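Long-range contacts in RNA-dependent RNA polymerase (Dera Ghazi Khan orthonairovirus, PDB 6DX2), which is the viral OTU cysteine protease domain, a deubiquitinase-type enzyme, of a large protein that probably also synthesises viral RNA: residues Phe4-Gln12 with Ala130-Ser139; Pro37-Tyr45 with Asn96-Ala105. All coordinates share one frame; numbering follows the deposited sequence.

Contact 1. Residues Phe4-Gln12 with Ala130-Ser139; sequences FHLDDINWQ and ATKYGPGLVS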
ATOM      1  N   PHE A   4     -19.823  10.284  -1.903  1.00 96.00           N
ATOM      2  CA  PHE A   4     -20.060  11.219  -0.812  1.00 94.05           C
ATOM      3  C   PHE A   4     -19.273  10.830   0.433  1.00 84.08           C
ATOM      4  O   PHE A   4     -18.754  11.704   1.135  1.00 81.99           O
ATOM      5  CB  PHE A   4     -21.560  11.295  -0.495  1.00 99.17           C
ATOM      6  CG  PHE A   4     -21.928  12.381   0.484  1.00102.81           C
ATOM      7  CD1 PHE A   4     -23.096  12.292   1.225  1.00107.83           C
ATOM      8  CD2 PHE A   4     -21.116  13.493   0.657  1.00102.20           C
ATOM      9  CE1 PHE A   4     -23.446  13.289   2.126  1.00110.78           C
ATOM     10  CE2 PHE A   4     -21.455  14.486   1.555  1.00105.64           C
ATOM     11  CZ  PHE A   4     -22.623  14.387   2.290  1.00109.45           C
ATOM     12  N   HIS A   5     -19.168   9.534   0.712  1.00 76.02           N
ATOM     13  CA  HIS A   5     -18.366   9.032   1.820  1.00 71.81           C
ATOM     14  C   HIS A   5     -17.458   7.930   1.303  1.00 59.72           C
ATOM     15  O   HIS A   5     -17.922   6.980   0.659  1.00 58.76           O
ATOM     16  CB  HIS A   5     -19.243   8.513   2.964  1.00 78.57           C
ATOM     17  CG  HIS A   5     -20.227   9.525   3.476  1.00 87.12           C
ATOM     18  ND1 HIS A   5     -19.846  10.641   4.195  1.00 88.63           N
ATOM     19  CD2 HIS A   5     -21.576   9.591   3.370  1.00 88.67           C
ATOM     20  CE1 HIS A   5     -20.917  11.346   4.512  1.00 89.10           C
ATOM     21  NE2 HIS A   5     -21.980  10.732   4.022  1.00 89.54           N
ATOM     22  N   LEU A   6     -16.161   8.068   1.592  1.00 52.32           N
ATOM     23  CA  LEU A   6     -15.192   7.073   1.164  1.00 48.93           C
ATOM     24  C   LEU A   6     -15.562   5.675   1.651  1.00 45.30           C
ATOM     25  O   LEU A   6     -15.378   4.702   0.919  1.00 53.65           O
ATOM     26  CB  LEU A   6     -13.815   7.466   1.659  1.00 51.42           C
ATOM     27  CG  LEU A   6     -13.375   8.733   0.943  1.00 51.45           C
ATOM     28  CD1 LEU A   6     -11.953   8.928   1.237  1.00 56.37           C
ATOM     29  CD2 LEU A   6     -13.591   8.525  -0.566  1.00 55.26           C
ATOM     30  N   ASP A   7     -16.129   5.560   2.869  1.00 42.11           N
ATOM     31  CA  ASP A   7     -16.480   4.237   3.379  1.00 43.44           C
ATOM     32  C   ASP A   7     -17.697   3.624   2.667  1.00 49.62           C
ATOM     33  O   ASP A   7     -18.019   2.461   2.947  1.00 48.00           O
ATOM     34  CB  ASP A   7     -16.719   4.279   4.897  1.00 45.22           C
ATOM     35  CG  ASP A   7     -15.412   4.207   5.691  1.00 44.68           C
ATOM     36  OD1 ASP A   7     -14.395   4.213   5.045  1.00 42.96           O
ATOM     37  OD2 ASP A   7     -15.409   4.106   6.923  1.00 45.99           O
ATOM     38  N   ASP A   8     -18.348   4.359   1.759  1.00 45.98           N
ATOM     39  CA  ASP A   8     -19.462   3.832   0.971  1.00 51.25           C
ATOM     40  C   ASP A   8     -19.077   3.514  -0.462  1.00 57.06           C
ATOM     41  O   ASP A   8     -19.962   3.300  -1.290  1.00 51.77           O
ATOM     42  CB  ASP A   8     -20.615   4.814   0.959  1.00 57.97           C
ATOM     43  CG  ASP A   8     -21.163   5.068   2.327  1.00 65.06           C
ATOM     44  OD1 ASP A   8     -21.407   4.083   3.072  1.00 59.57           O
ATOM     45  OD2 ASP A   8     -21.325   6.258   2.656  1.00 65.43           O
ATOM     46  N   ILE A   9     -17.777   3.518  -0.778  1.00 58.00           N
ATOM     47  CA  ILE A   9     -17.326   3.153  -2.113  1.00 52.95           C
ATOM     48  C   ILE A   9     -17.678   1.699  -2.361  1.00 49.78           C
ATOM     49  O   ILE A   9     -17.670   0.875  -1.436  1.00 45.64           O
ATOM     50  CB  ILE A   9     -15.812   3.379  -2.265  1.00 44.89           C
ATOM     51  CG1 ILE A   9     -15.516   4.858  -2.466  1.00 51.24           C
ATOM     52  CG2 ILE A   9     -15.182   2.575  -3.454  1.00 43.84           C
ATOM     53  CD1 ILE A   9     -14.017   5.169  -2.410  1.00 44.55           C
ATOM     54  N   ASN A  10     -17.942   1.386  -3.635  1.00 42.82           N
ATOM     55  CA  ASN A  10     -18.208   0.029  -4.105  1.00 55.63           C
ATOM     56  C   ASN A  10     -16.916  -0.643  -4.591  1.00 53.23           C
ATOM     57  O   ASN A  10     -16.314  -0.239  -5.591  1.00 53.74           O
ATOM     58  CB  ASN A  10     -19.273   0.080  -5.193  1.00 62.92           C
ATOM     59  CG  ASN A  10     -20.634   0.517  -4.643  1.00 67.88           C
ATOM     60  OD1 ASN A  10     -20.871   0.475  -3.424  1.00 60.74           O
ATOM     61  ND2 ASN A  10     -21.530   0.938  -5.535  1.00 76.93           N
ATOM     62  N   TRP A  11     -16.497  -1.682  -3.883  1.00 39.25           N
ATOM     63  CA  TRP A  11     -15.239  -2.366  -4.149  1.00 38.06           C
ATOM     64  C   TRP A  11     -15.554  -3.698  -4.817  1.00 38.52           C
ATOM     65  O   TRP A  11     -16.466  -4.403  -4.386  1.00 42.63           O
ATOM     66  CB  TRP A  11     -14.468  -2.603  -2.847  1.00 38.50           C
ATOM     67  CG  TRP A  11     -13.974  -1.328  -2.238  1.00 37.91           C
ATOM     68  CD1 TRP A  11     -14.520  -0.601  -1.212  1.00 39.89           C
ATOM     69  CD2 TRP A  11     -12.808  -0.633  -2.647  1.00 36.05           C
ATOM     70  NE1 TRP A  11     -13.737   0.496  -0.947  1.00 37.97           N
ATOM     71  CE2 TRP A  11     -12.665   0.490  -1.806  1.00 36.28           C
ATOM     72  CE3 TRP A  11     -11.851  -0.891  -3.608  1.00 34.51           C
ATOM     73  CZ2 TRP A  11     -11.622   1.404  -1.942  1.00 35.12           C
ATOM     74  CZ3 TRP A  11     -10.768   0.008  -3.744  1.00 35.64           C
ATOM     75  CH2 TRP A  11     -10.677   1.155  -2.899  1.00 34.29           C
ATOM     76  N   GLN A  12     -14.821  -4.035  -5.864  1.00 42.28           N
ATOM     77  CA  GLN A  12     -15.143  -5.281  -6.554  1.00 43.64           C
ATOM     78  C   GLN A  12     -14.025  -6.272  -6.280  1.00 37.24           C
ATOM     79  O   GLN A  12     -12.865  -5.977  -6.591  1.00 35.68           O
ATOM     80  CB  GLN A  12     -15.288  -5.023  -8.057  1.00 56.67           C
ATOM     81  CG  GLN A  12     -15.727  -6.241  -8.872  1.00 70.69           C
ATOM     82  CD  GLN A  12     -16.725  -7.152  -8.130  1.00 78.23           C
ATOM     83  OE1 GLN A  12     -17.781  -6.704  -7.684  1.00 70.25           O
ATOM     84  NE2 GLN A  12     -16.390  -8.438  -8.021  1.00 84.56           N
ATOM     85  N   ALA A 130      -7.963   2.332  -8.186  1.00 34.87           N
ATOM     86  CA  ALA A 130      -7.819   2.104  -6.743  1.00 32.73           C
ATOM     87  C   ALA A 130      -7.835   0.609  -6.480  1.00 33.59           C
ATOM     88  O   ALA A 130      -8.687  -0.113  -7.018  1.00 32.06           O
ATOM     89  CB  ALA A 130      -8.891   2.756  -5.911  1.00 39.37           C
ATOM     90  N   THR A 131      -6.902   0.151  -5.652  1.00 31.05           N
ATOM     91  CA  THR A 131      -6.759  -1.274  -5.362  1.00 27.87           C
ATOM     92  C   THR A 131      -6.670  -1.437  -3.865  1.00 32.04           C
ATOM     93  O   THR A 131      -5.885  -0.760  -3.220  1.00 31.67           O
ATOM     94  CB  THR A 131      -5.521  -1.840  -6.039  1.00 32.37           C
ATOM     95  OG1 THR A 131      -5.573  -1.523  -7.434  1.00 36.52           O
ATOM     96  CG2 THR A 131      -5.480  -3.330  -5.922  1.00 35.50           C
ATOM     97  N   LYS A 132      -7.496  -2.310  -3.298  1.00 29.78           N
ATOM     98  CA  LYS A 132      -7.573  -2.425  -1.855  1.00 28.80           C
ATOM     99  C   LYS A 132      -7.157  -3.835  -1.472  1.00 29.73           C
ATOM    100  O   LYS A 132      -7.677  -4.820  -2.013  1.00 29.38           O
ATOM    101  CB  LYS A 132      -8.974  -2.103  -1.385  1.00 30.36           C
ATOM    102  CG  LYS A 132      -9.217  -2.355   0.116  1.00 31.63           C
ATOM    103  CD  LYS A 132     -10.566  -1.732   0.581  1.00 32.12           C
ATOM    104  CE  LYS A 132     -11.697  -2.754   0.290  1.00 33.52           C
ATOM    105  NZ  LYS A 132     -11.824  -3.791   1.413  1.00 32.29           N
ATOM    106  N   TYR A 133      -6.235  -3.924  -0.530  1.00 29.75           N
ATOM    107  CA  TYR A 133      -5.703  -5.198  -0.050  1.00 31.80           C
ATOM    108  C   TYR A 133      -6.208  -5.353   1.376  1.00 34.93           C
ATOM    109  O   TYR A 133      -5.825  -4.573   2.245  1.00 33.39           O
ATOM    110  CB  TYR A 133      -4.179  -5.198  -0.079  1.00 30.68           C
ATOM    111  CG  TYR A 133      -3.647  -5.127  -1.474  1.00 31.88           C
ATOM    112  CD1 TYR A 133      -3.420  -6.275  -2.191  1.00 39.16           C
ATOM    113  CD2 TYR A 133      -3.397  -3.887  -2.092  1.00 33.81           C
ATOM    114  CE1 TYR A 133      -2.931  -6.232  -3.493  1.00 42.89           C
ATOM    115  CE2 TYR A 133      -2.920  -3.853  -3.426  1.00 36.07           C
ATOM    116  CZ  TYR A 133      -2.727  -5.019  -4.084  1.00 38.48           C
ATOM    117  OH  TYR A 133      -2.271  -5.050  -5.375  1.00 45.13           O
ATOM    118  N   GLY A 134      -7.097  -6.302   1.602  1.00 34.99           N
ATOM    119  CA  GLY A 134      -7.685  -6.489   2.919  1.00 36.53           C
ATOM    120  C   GLY A 134      -9.146  -6.136   2.937  1.00 33.94           C
ATOM    121  O   GLY A 134      -9.641  -5.383   2.107  1.00 33.84           O
ATOM    122  N   PRO A 135      -9.870  -6.657   3.930  1.00 33.40           N
ATOM    123  CA  PRO A 135     -11.339  -6.566   3.922  1.00 34.86           C
ATOM    124  C   PRO A 135     -11.910  -5.307   4.538  1.00 37.46           C
ATOM    125  O   PRO A 135     -13.149  -5.188   4.608  1.00 45.41           O
ATOM    126  CB  PRO A 135     -11.739  -7.778   4.768  1.00 37.10           C
ATOM    127  CG  PRO A 135     -10.649  -7.831   5.789  1.00 39.66           C
ATOM    128  CD  PRO A 135      -9.356  -7.512   5.017  1.00 36.65           C
ATOM    129  N   GLY A 136     -11.077  -4.381   4.966  1.00 33.18           N
ATOM    130  CA  GLY A 136     -11.519  -3.289   5.795  1.00 32.39           C
ATOM    131  C   GLY A 136     -11.964  -2.087   4.979  1.00 35.24           C
ATOM    132  O   GLY A 136     -12.007  -2.089   3.756  1.00 36.69           O
ATOM    133  N   LEU A 137     -12.323  -1.039   5.687  1.00 33.29           N
ATOM    134  CA  LEU A 137     -12.917   0.150   5.084  1.00 32.19           C
ATOM    135  C   LEU A 137     -11.871   1.225   4.824  1.00 31.63           C
ATOM    136  O   LEU A 137     -10.837   1.262   5.491  1.00 33.71           O
ATOM    137  CB  LEU A 137     -13.977   0.740   6.022  1.00 33.54           C
ATOM    138  CG  LEU A 137     -15.147  -0.191   6.416  1.00 36.66           C
ATOM    139  CD1 LEU A 137     -15.969   0.411   7.565  1.00 35.37           C
ATOM    140  CD2 LEU A 137     -15.995  -0.488   5.171  1.00 42.04           C
ATOM    141  N   VAL A 138     -12.172   2.156   3.911  1.00 33.59           N
ATOM    142  CA  VAL A 138     -11.210   3.238   3.613  1.00 34.09           C
ATOM    143  C   VAL A 138     -10.732   3.955   4.882  1.00 35.99           C
ATOM    144  O   VAL A 138      -9.524   4.163   5.083  1.00 36.04           O
ATOM    145  CB  VAL A 138     -11.793   4.244   2.614  1.00 35.84           C
ATOM    146  CG1 VAL A 138     -10.855   5.497   2.502  1.00 36.03           C
ATOM    147  CG2 VAL A 138     -11.972   3.595   1.275  1.00 36.52           C
ATOM    148  N   SER A 139     -11.658   4.290   5.781  1.00 32.97           N
ATOM    149  CA  SER A 139     -11.301   5.070   6.952  1.00 37.62           C
ATOM    150  C   SER A 139     -10.349   4.349   7.886  1.00 37.21           C
ATOM    151  O   SER A 139      -9.680   5.016   8.680  1.00 42.61           O
ATOM    152  CB  SER A 139     -12.542   5.468   7.732  1.00 38.28           C
ATOM    153  OG  SER A 139     -13.264   4.343   8.188  1.00 38.44           O
TER
HETATM  154  O   HOH W   1     -14.544   1.480   2.086  1.00 38.29           O
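Leu6 meets Val138 where the N-terminal arm of the viral OTU domain packs against the 3-10 turn beyond strand 127-133, beside the strands 12-13 and 18-21 that extend the mixed sheet on this side. CB of Leu6 lies 3.7 Å from CG1 of Val138, the two side chains meeting at a slant, and Tyr30 lies against the leucine. Asp7 follows with a two-pronged grip on Ser139. Its OD1 accepts from Ser139 N at 2.8 Å and its OD2 from Ser139 OG at 2.5 Å, each oxygen using its syn lone pair, which fixes the rotation of the carboxylate. The serine offers both donors at once because OG, lodged between its own backbone N and carbonyl carbon (chi1 61°), faces the same carboxylate as the N-H. Ile9 places CG2 over one face of the Trp11 indole, and Lys132, on the strand itself, takes the opposite face: its CE is 3.7 Å from the centroid of the five-membered ring, 9° off the normal. Val138 CG2 approaches the same indole at an edge, near CZ2. Trp11 NE1 donates at 3.3 Å to a water that also takes the N-H of Val138. The lysine chain bends at chi3 and chi4, near 85° each, which lifts Lys132 NZ off the indole face to Gly134 O at 2.8 Å and Gly136 O at 2.9 Å, both met in the carbonyl plane.

Contact 2. Residues Pro37-Tyr45 with Asn96-Ala105; sequences PGDGNCFFY and NYYWGGSVEA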
ATOM      1  N   PRO A  37      10.039  11.766   2.201  1.00 34.59           N
ATOM      2  CA  PRO A  37      11.202  11.949   1.305  1.00 40.74           C
ATOM      3  C   PRO A  37      11.091  11.065   0.071  1.00 47.83           C
ATOM      4  O   PRO A  37      10.705   9.896   0.157  1.00 42.06           O
ATOM      5  CB  PRO A  37      12.401  11.550   2.176  1.00 37.76           C
ATOM      6  CG  PRO A  37      11.958  11.837   3.561  1.00 43.77           C
ATOM      7  CD  PRO A  37      10.472  11.421   3.572  1.00 34.83           C
ATOM      8  N   GLY A  38      11.447  11.625  -1.082  1.00 46.60           N
ATOM      9  CA  GLY A  38      11.162  10.953  -2.336  1.00 45.80           C
ATOM     10  C   GLY A  38      12.161   9.928  -2.845  1.00 49.86           C
ATOM     11  O   GLY A  38      12.282   9.722  -4.055  1.00 62.10           O
ATOM     12  N   ASP A  39      12.849   9.238  -1.975  1.00 37.60           N
ATOM     13  CA  ASP A  39      13.738   8.201  -2.459  1.00 35.89           C
ATOM     14  C   ASP A  39      12.975   6.877  -2.580  1.00 34.54           C
ATOM     15  O   ASP A  39      11.771   6.787  -2.312  1.00 35.21           O
ATOM     16  CB  ASP A  39      14.945   8.012  -1.550  1.00 36.90           C
ATOM     17  CG  ASP A  39      14.563   7.631  -0.108  1.00 41.83           C
ATOM     18  OD1 ASP A  39      13.752   6.702   0.087  1.00 36.94           O
ATOM     19  OD2 ASP A  39      15.115   8.234   0.857  1.00 41.40           O
ATOM     20  N   GLY A  40      13.725   5.836  -2.924  1.00 34.26           N
ATOM     21  CA  GLY A  40      13.142   4.523  -3.220  1.00 33.89           C
ATOM     22  C   GLY A  40      12.540   3.804  -2.026  1.00 35.04           C
ATOM     23  O   GLY A  40      11.801   2.827  -2.218  1.00 35.20           O
ATOM     24  N   ASN A  41      12.763   4.294  -0.822  1.00 33.25           N
ATOM     25  CA  ASN A  41      12.127   3.763   0.375  1.00 32.80           C
ATOM     26  C   ASN A  41      10.733   4.339   0.655  1.00 32.13           C
ATOM     27  O   ASN A  41      10.190   4.055   1.719  1.00 31.84           O
ATOM     28  CB  ASN A  41      13.029   4.052   1.581  1.00 33.45           C
ATOM     29  CG  ASN A  41      14.436   3.519   1.366  1.00 37.20           C
ATOM     30  OD1 ASN A  41      14.624   2.466   0.786  1.00 34.86           O
ATOM     31  ND2 ASN A  41      15.458   4.263   1.852  1.00 36.48           N
ATOM     32  N   CYS A  42      10.205   5.217  -0.219  1.00 31.24           N
ATOM     33  CA  CYS A  42       9.012   6.004   0.089  1.00 34.29           C
ATOM     34  C   CYS A  42       7.775   5.147   0.418  1.00 27.79           C
ATOM     35  O   CYS A  42       6.966   5.598   1.230  1.00 29.91           O
ATOM     36  CB  CYS A  42       8.681   6.968  -1.051  1.00 33.19           C
ATOM     37  SG  CYS A  42       8.376   6.161  -2.642  1.00 34.37           S
ATOM     38  N   PHE A  43       7.619   3.933  -0.153  1.00 27.21           N
ATOM     39  CA  PHE A  43       6.488   3.095   0.208  1.00 27.17           C
ATOM     40  C   PHE A  43       6.567   2.784   1.690  1.00 28.45           C
ATOM     41  O   PHE A  43       5.578   2.934   2.416  1.00 27.29           O
ATOM     42  CB  PHE A  43       6.505   1.809  -0.637  1.00 26.90           C
ATOM     43  CG  PHE A  43       5.457   0.817  -0.231  1.00 26.55           C
ATOM     44  CD1 PHE A  43       4.240   0.784  -0.899  1.00 30.03           C
ATOM     45  CD2 PHE A  43       5.665  -0.021   0.853  1.00 29.02           C
ATOM     46  CE1 PHE A  43       3.244  -0.120  -0.510  1.00 31.54           C
ATOM     47  CE2 PHE A  43       4.653  -0.928   1.271  1.00 33.48           C
ATOM     48  CZ  PHE A  43       3.443  -0.963   0.557  1.00 31.71           C
ATOM     49  N   PHE A  44       7.785   2.494   2.165  1.00 26.65           N
ATOM     50  CA  PHE A  44       8.003   2.106   3.546  1.00 27.06           C
ATOM     51  C   PHE A  44       7.980   3.303   4.463  1.00 31.10           C
ATOM     52  O   PHE A  44       7.502   3.185   5.578  1.00 31.51           O
ATOM     53  CB  PHE A  44       9.322   1.302   3.645  1.00 28.26           C
ATOM     54  CG  PHE A  44       9.342   0.101   2.661  1.00 28.97           C
ATOM     55  CD1 PHE A  44       8.589  -1.063   2.928  1.00 35.60           C
ATOM     56  CD2 PHE A  44       9.972   0.244   1.409  1.00 30.88           C
ATOM     57  CE1 PHE A  44       8.586  -2.118   1.995  1.00 33.54           C
ATOM     58  CE2 PHE A  44       9.950  -0.758   0.478  1.00 29.48           C
ATOM     59  CZ  PHE A  44       9.244  -1.936   0.749  1.00 32.33           C
ATOM     60  N   TYR A  45       8.473   4.461   4.008  1.00 29.41           N
ATOM     61  CA  TYR A  45       8.292   5.697   4.779  1.00 30.74           C
ATOM     62  C   TYR A  45       6.817   5.962   4.979  1.00 29.47           C
ATOM     63  O   TYR A  45       6.389   6.397   6.059  1.00 30.77           O
ATOM     64  CB  TYR A  45       8.856   6.895   4.045  1.00 30.48           C
ATOM     65  CG  TYR A  45      10.371   6.933   3.875  1.00 33.05           C
ATOM     66  CD1 TYR A  45      11.219   6.119   4.670  1.00 31.38           C
ATOM     67  CD2 TYR A  45      10.921   7.658   2.825  1.00 31.56           C
ATOM     68  CE1 TYR A  45      12.643   6.149   4.470  1.00 33.89           C
ATOM     69  CE2 TYR A  45      12.288   7.647   2.594  1.00 32.82           C
ATOM     70  CZ  TYR A  45      13.133   6.899   3.411  1.00 34.19           C
ATOM     71  OH  TYR A  45      14.491   6.907   3.170  1.00 35.26           O
ATOM     72  N   ASN A  96      18.243  -1.445   0.478  1.00 42.95           N
ATOM     73  CA  ASN A  96      17.841  -0.046   0.429  1.00 43.00           C
ATOM     74  C   ASN A  96      17.416   0.323  -0.988  1.00 39.79           C
ATOM     75  O   ASN A  96      17.952  -0.204  -1.978  1.00 37.73           O
ATOM     76  CB  ASN A  96      18.969   0.892   0.842  1.00 43.07           C
ATOM     77  CG  ASN A  96      19.258   0.891   2.346  1.00 48.98           C
ATOM     78  OD1 ASN A  96      18.424   0.542   3.183  1.00 48.48           O
ATOM     79  ND2 ASN A  96      20.459   1.318   2.685  1.00 48.49           N
ATOM     80  N   TYR A  97      16.422   1.226  -1.063  1.00 36.17           N
ATOM     81  CA  TYR A  97      15.885   1.787  -2.291  1.00 36.37           C
ATOM     82  C   TYR A  97      15.184   0.747  -3.140  1.00 36.40           C
ATOM     83  O   TYR A  97      14.999   0.960  -4.344  1.00 42.72           O
ATOM     84  CB  TYR A  97      16.989   2.513  -3.099  1.00 36.05           C
ATOM     85  CG  TYR A  97      17.820   3.313  -2.143  1.00 43.51           C
ATOM     86  CD1 TYR A  97      17.232   4.328  -1.377  1.00 43.01           C
ATOM     87  CD2 TYR A  97      19.164   3.055  -1.970  1.00 50.92           C
ATOM     88  CE1 TYR A  97      17.978   5.055  -0.470  1.00 43.11           C
ATOM     89  CE2 TYR A  97      19.924   3.798  -1.070  1.00 53.24           C
ATOM     90  CZ  TYR A  97      19.314   4.785  -0.324  1.00 51.91           C
ATOM     91  OH  TYR A  97      20.059   5.522   0.580  1.00 58.46           O
ATOM     92  N   TYR A  98      14.761  -0.371  -2.537  1.00 32.17           N
ATOM     93  CA  TYR A  98      13.851  -1.259  -3.233  1.00 33.63           C
ATOM     94  C   TYR A  98      12.489  -0.580  -3.295  1.00 30.63           C
ATOM     95  O   TYR A  98      11.972  -0.102  -2.268  1.00 31.10           O
ATOM     96  CB  TYR A  98      13.759  -2.589  -2.479  1.00 32.60           C
ATOM     97  CG  TYR A  98      12.664  -3.481  -2.946  1.00 30.87           C
ATOM     98  CD1 TYR A  98      11.381  -3.379  -2.405  1.00 32.02           C
ATOM     99  CD2 TYR A  98      12.896  -4.413  -3.932  1.00 34.42           C
ATOM    100  CE1 TYR A  98      10.335  -4.227  -2.838  1.00 36.58           C
ATOM    101  CE2 TYR A  98      11.888  -5.268  -4.373  1.00 35.63           C
ATOM    102  CZ  TYR A  98      10.619  -5.174  -3.820  1.00 36.03           C
ATOM    103  OH  TYR A  98       9.588  -5.981  -4.239  1.00 40.43           O
ATOM    104  N   TRP A  99      11.917  -0.479  -4.486  1.00 28.97           N
ATOM    105  CA  TRP A  99      10.667   0.285  -4.609  1.00 31.42           C
ATOM    106  C   TRP A  99       9.480  -0.589  -4.259  1.00 30.23           C
ATOM    107  O   TRP A  99       9.188  -1.543  -4.964  1.00 31.09           O
ATOM    108  CB  TRP A  99      10.518   0.870  -6.018  1.00 33.76           C
ATOM    109  CG  TRP A  99      11.470   1.993  -6.226  1.00 30.74           C
ATOM    110  CD1 TRP A  99      12.840   1.883  -6.474  1.00 31.02           C
ATOM    111  CD2 TRP A  99      11.181   3.402  -6.182  1.00 32.41           C
ATOM    112  NE1 TRP A  99      13.385   3.133  -6.594  1.00 34.05           N
ATOM    113  CE2 TRP A  99      12.411   4.083  -6.423  1.00 32.56           C
ATOM    114  CE3 TRP A  99      10.016   4.168  -5.976  1.00 34.06           C
ATOM    115  CZ2 TRP A  99      12.522   5.496  -6.430  1.00 36.65           C
ATOM    116  CZ3 TRP A  99      10.132   5.564  -5.982  1.00 33.74           C
ATOM    117  CH2 TRP A  99      11.394   6.217  -6.231  1.00 36.27           C
ATOM    118  N   GLY A 100       8.759  -0.206  -3.196  1.00 28.91           N
ATOM    119  CA  GLY A 100       7.577  -0.936  -2.778  1.00 31.26           C
ATOM    120  C   GLY A 100       6.353  -0.634  -3.617  1.00 27.71           C
ATOM    121  O   GLY A 100       6.217   0.432  -4.213  1.00 29.34           O
ATOM    122  N   GLY A 101       5.477  -1.612  -3.646  1.00 29.87           N
ATOM    123  CA  GLY A 101       4.259  -1.440  -4.400  1.00 30.02           C
ATOM    124  C   GLY A 101       3.262  -2.489  -4.012  1.00 30.67           C
ATOM    125  O   GLY A 101       3.231  -2.918  -2.862  1.00 28.72           O
ATOM    126  N   SER A 102       2.499  -2.939  -5.003  1.00 28.69           N
ATOM    127  CA  SER A 102       1.373  -3.848  -4.723  1.00 31.05           C
ATOM    128  C   SER A 102       1.838  -5.154  -4.101  1.00 28.78           C
ATOM    129  O   SER A 102       1.100  -5.753  -3.311  1.00 33.50           O
ATOM    130  CB  SER A 102       0.598  -4.073  -6.020  1.00 34.08           C
ATOM    131  OG  SER A 102       1.410  -4.711  -6.943  1.00 38.74           O
ATOM    132  N   VAL A 103       3.030  -5.651  -4.471  1.00 31.63           N
ATOM    133  CA  VAL A 103       3.542  -6.893  -3.874  1.00 34.11           C
ATOM    134  C   VAL A 103       3.637  -6.752  -2.363  1.00 30.93           C
ATOM    135  O   VAL A 103       3.181  -7.623  -1.609  1.00 31.47           O
ATOM    136  CB  VAL A 103       4.918  -7.242  -4.468  1.00 32.31           C
ATOM    137  CG1 VAL A 103       5.547  -8.355  -3.651  1.00 34.38           C
ATOM    138  CG2 VAL A 103       4.762  -7.687  -5.910  1.00 36.19           C
ATOM    139  N   GLU A 104       4.201  -5.617  -1.908  1.00 30.09           N
ATOM    140  CA  GLU A 104       4.335  -5.328  -0.493  1.00 28.37           C
ATOM    141  C   GLU A 104       3.010  -4.920   0.146  1.00 29.10           C
ATOM    142  O   GLU A 104       2.800  -5.205   1.323  1.00 30.68           O
ATOM    143  CB  GLU A 104       5.365  -4.199  -0.291  1.00 28.90           C
ATOM    144  CG  GLU A 104       6.766  -4.724  -0.585  1.00 31.24           C
ATOM    145  CD  GLU A 104       6.997  -4.977  -2.044  1.00 32.36           C
ATOM    146  OE1 GLU A 104       6.484  -4.205  -2.912  1.00 30.53           O
ATOM    147  OE2 GLU A 104       7.650  -6.008  -2.324  1.00 31.45           O
ATOM    148  N   ALA A 105       2.134  -4.241  -0.585  1.00 30.20           N
ATOM    149  CA  ALA A 105       0.832  -3.921  -0.006  1.00 30.39           C
ATOM    150  C   ALA A 105       0.060  -5.198   0.300  1.00 30.83           C
ATOM    151  O   ALA A 105      -0.539  -5.352   1.378  1.00 30.56           O
ATOM    152  CB  ALA A 105       0.048  -3.052  -0.989  1.00 28.09           C
TER
HETATM  153  O   HOH W   2       9.199   2.556  -2.135  1.00 31.22           O
HETATM  154  O   HOH W   3      13.171   0.250   0.061  1.00 34.73           O
HETATM  155  O   HOH W   4      18.463   5.116   2.695  1.00 67.37           O
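The Trp99 indole has Gly40 CA over one face, 3.5 Å from the centroid of its six-membered ring, and Cys42 SG approaching obliquely, 3.8 Å from CZ3. Gly101 N lies over a face of Phe43, whose edge meets Phe44 CD1. The Phe44 ring has Phe43 CD2 over one face and Tyr98 O at its edge, 3.5 Å from CE2. Tyr98 turns its own edge to Phe44 CZ and to the carboxylate of Glu104. Asn41 ND2 comes obliquely to Tyr97 CE1 at 3.5 Å, and although the planes are only 16° apart the groups are not stacked; Asn41 OD1 accepts from Tyr97 N at 2.9 Å. Asn41 ND2 donates in plane to Tyr45 OH at 3.1 Å, and this hydroxyl donates to Asp39 OD2, so the amide is held at both ends. One water ties Gly40 O, Phe43 N and Gly100 N together. Glu104 receives Gly101 N on OE1, while Tyr98 and Tyr89 share OE2. The turn Asp39-Gly40-Asn41-Cys42, with the cysteine opening helix 42-52, matches the cysteine box of OTU proteases. In relatives that cysteine is the nucleophile, so the arrangement is consistent with an active site flanked by Trp99.

How the contacts relate
Contact 2 is nested in sequence inside the loop closed by contact 1, yet the two lie on opposite sides of the chain's centre, with about 22 Å between their centres. They still touch: Tyr133, the last residue of strand 127-133, packs on the start of helix 102-112, its CD2 3.7 Å from Ala105 CB. Thus the sheet that carries the N-terminal arm on one side rests on the helix that Gly101 introduces on the other. The probable active site belongs to contact 2, around Cys42. Contact 1 is remote from it and joins the arm to the last part of strand 127-133 and the loop after it.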